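Putative type III secretion protein YscO (Vibrio parahaemolyticus, PDB 4MH6) is a putative component of the bacterial type III secretion system, a long antiparallel helical hairpin with a predicted coiled coil, whose precise role is not established. Local coordinates at residues A81-Q86 against K91-L96. Numbering follows the deposited sequence.
Sequences AKAKQQ and KELETL
Ala83 meets Leu93 and Leu96 where two long helices, 18-84 and 90-167, come together beside the turn that joins them, and the contact is almost wholly apolar. The methyl CB of Ala83 points at the opposing helix and is met by one methyl from each leucine: CD1 of Leu93 lies 3.6 Å from it and CD1 of Leu96 4.0 Å. The two leucines reach this methyl by different routes. Leu93 leaves its helix obliquely, and with CG anti to the backbone N (chi1 178°) and chi2 near 62°, CD1 is directed toward Ala83, whereas Leu96 already points across and extends CD1 to the alanine. At the margin, the extended aliphatic chain of Lys82 passes near Leu96, CD to CD1 4.5 Å.

Polar groups add little across the interface. Lys82 NZ and Glu92 OE1 stand 6.1 Å apart, so any attraction between them would be long-range.

Such packing belongs to the closed end of an antiparallel helical hairpin, within a predicted coiled coil: the small alanine is consistent with the close approach, 6.1 Å between the CA atoms of Ala83 and Leu93. The patch is small, 154 Å² over both sides, and partly open to solvent, so its methyl contacts imply only modest apolar cohesion.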
loop_
_atom_site.group_PDB
_atom_site.type_symbol
_atom_site.label_atom_id
_atom_site.label_comp_id
_atom_site.label_asym_id
_atom_site.label_seq_id
_atom_site.Cartn_x
_atom_site.Cartn_y
_atom_site.Cartn_z
ATOM N N ALA A 81 -31.420 37.657 -2.893
ATOM C CA ALA A 81 -32.779 38.032 -3.277
ATOM C C ALA A 81 -33.488 38.723 -2.121
ATOM O O ALA A 81 -34.087 39.781 -2.295
ATOM C CB ALA A 81 -33.561 36.802 -3.724
ATOM N N LYS A 82 -33.418 38.128 -0.936
ATOM C CA LYS A 82 -34.049 38.726 0.235
ATOM C C LYS A 82 -33.515 40.139 0.400
ATOM O O LYS A 82 -34.279 41.090 0.506
ATOM C CB LYS A 82 -33.768 37.896 1.490
ATOM C CG LYS A 82 -34.473 38.403 2.730
ATOM C CD LYS A 82 -34.282 37.442 3.882
ATOM C CE LYS A 82 -34.952 37.952 5.146
ATOM N NZ LYS A 82 -34.720 37.037 6.302
ATOM N N ALA A 83 -32.190 40.263 0.393
ATOM C CA ALA A 83 -31.516 41.555 0.534
ATOM C C ALA A 83 -31.930 42.572 -0.534
ATOM O O ALA A 83 -32.054 43.762 -0.239
ATOM C CB ALA A 83 -30.012 41.359 0.497
ATOM N N LYS A 84 -32.155 42.114 -1.767
ATOM C CA LYS A 84 -32.520 43.039 -2.836
ATOM C C LYS A 84 -33.990 43.425 -2.739
ATOM O O LYS A 84 -34.333 44.612 -2.728
ATOM C CB LYS A 84 -32.281 42.441 -4.230
ATOM C CG LYS A 84 -32.114 43.527 -5.294
ATOM C CD LYS A 84 -32.545 43.137 -6.700
ATOM C CE LYS A 84 -34.067 43.142 -6.811
ATOM N NZ LYS A 84 -34.552 42.944 -8.203
ATOM N N GLN A 85 -34.841 42.402 -2.647
ATOM C CA GLN A 85 -36.301 42.561 -2.622
ATOM C C GLN A 85 -36.923 42.936 -1.274
ATOM O O GLN A 85 -38.077 42.619 -1.009
ATOM C CB GLN A 85 -36.957 41.286 -3.154
ATOM C CG GLN A 85 -36.523 40.940 -4.567
ATOM C CD GLN A 85 -37.097 39.626 -5.062
ATOM O OE1 GLN A 85 -36.813 39.202 -6.184
ATOM N NE2 GLN A 85 -37.899 38.969 -4.231
ATOM N N GLN A 86 -36.147 43.598 -0.430
ATOM C CA GLN A 86 -36.619 44.093 0.854
ATOM C C GLN A 86 -35.562 45.150 1.026
ATOM O O GLN A 86 -34.380 44.838 0.969
ATOM C CB GLN A 86 -36.660 43.004 1.932
ATOM C CG GLN A 86 -37.589 41.835 1.633
ATOM C CD GLN A 86 -37.628 40.788 2.737
ATOM O OE1 GLN A 86 -37.085 40.989 3.827
ATOM N NE2 GLN A 86 -38.275 39.658 2.455
ATOM N N LYS A 91 -27.320 46.087 9.324
ATOM C CA LYS A 91 -26.766 44.934 10.036
ATOM C C LYS A 91 -27.410 43.599 9.654
ATOM O O LYS A 91 -26.766 42.558 9.802
ATOM C CB LYS A 91 -26.663 45.187 11.535
ATOM C CG LYS A 91 -27.917 45.158 12.372
ATOM C CD LYS A 91 -27.742 46.168 13.517
ATOM C CE LYS A 91 -26.390 46.086 14.243
ATOM N NZ LYS A 91 -26.148 47.347 15.004
ATOM N N GLU A 92 -28.648 43.625 9.141
ATOM C CA GLU A 92 -29.292 42.392 8.651
ATOM C C GLU A 92 -28.671 42.091 7.294
ATOM O O GLU A 92 -28.399 40.942 6.976
ATOM C CB GLU A 92 -30.814 42.504 8.541
ATOM C CG GLU A 92 -31.527 42.502 9.888
ATOM C CD GLU A 92 -33.030 42.753 9.780
ATOM O OE1 GLU A 92 -33.599 42.597 8.670
ATOM O OE2 GLU A 92 -33.644 43.101 10.815
ATOM N N LEU A 93 -28.442 43.140 6.506
ATOM C CA LEU A 93 -27.793 42.996 5.210
ATOM C C LEU A 93 -26.429 42.356 5.412
ATOM O O LEU A 93 -25.979 41.536 4.608
ATOM C CB LEU A 93 -27.613 44.360 4.549
ATOM C CG LEU A 93 -26.893 44.363 3.199
ATOM C CD1 LEU A 93 -27.673 43.561 2.167
ATOM C CD2 LEU A 93 -26.686 45.792 2.723
ATOM N N GLU A 94 -25.767 42.728 6.500
ATOM C CA GLU A 94 -24.455 42.162 6.796
ATOM C C GLU A 94 -24.528 40.803 7.487
ATOM O O GLU A 94 -23.569 40.040 7.438
ATOM C CB GLU A 94 -23.604 43.167 7.555
ATOM C CG GLU A 94 -23.153 44.303 6.657
ATOM C CD GLU A 94 -22.473 45.385 7.432
ATOM O OE1 GLU A 94 -22.775 45.491 8.628
ATOM O OE2 GLU A 94 -21.650 46.142 6.859
ATOM N N THR A 95 -25.656 40.502 8.120
ATOM C CA THR A 95 -25.837 39.190 8.735
ATOM C C THR A 95 -26.051 38.189 7.591
ATOM O O THR A 95 -25.656 37.031 7.676
ATOM C CB THR A 95 -27.035 39.158 9.699
ATOM O OG1 THR A 95 -26.873 40.182 10.679
ATOM C CG2 THR A 95 -27.135 37.819 10.406
ATOM N N LEU A 96 -26.693 38.653 6.525
ATOM C CA LEU A 96 -26.911 37.831 5.347
ATOM C C LEU A 96 -25.569 37.597 4.639
ATOM O O LEU A 96 -25.304 36.485 4.175
ATOM C CB LEU A 96 -27.918 38.477 4.392
ATOM C CG LEU A 96 -29.370 38.549 4.900
ATOM C CD1 LEU A 96 -30.260 39.392 3.981
ATOM C CD2 LEU A 96 -29.956 37.151 5.088
#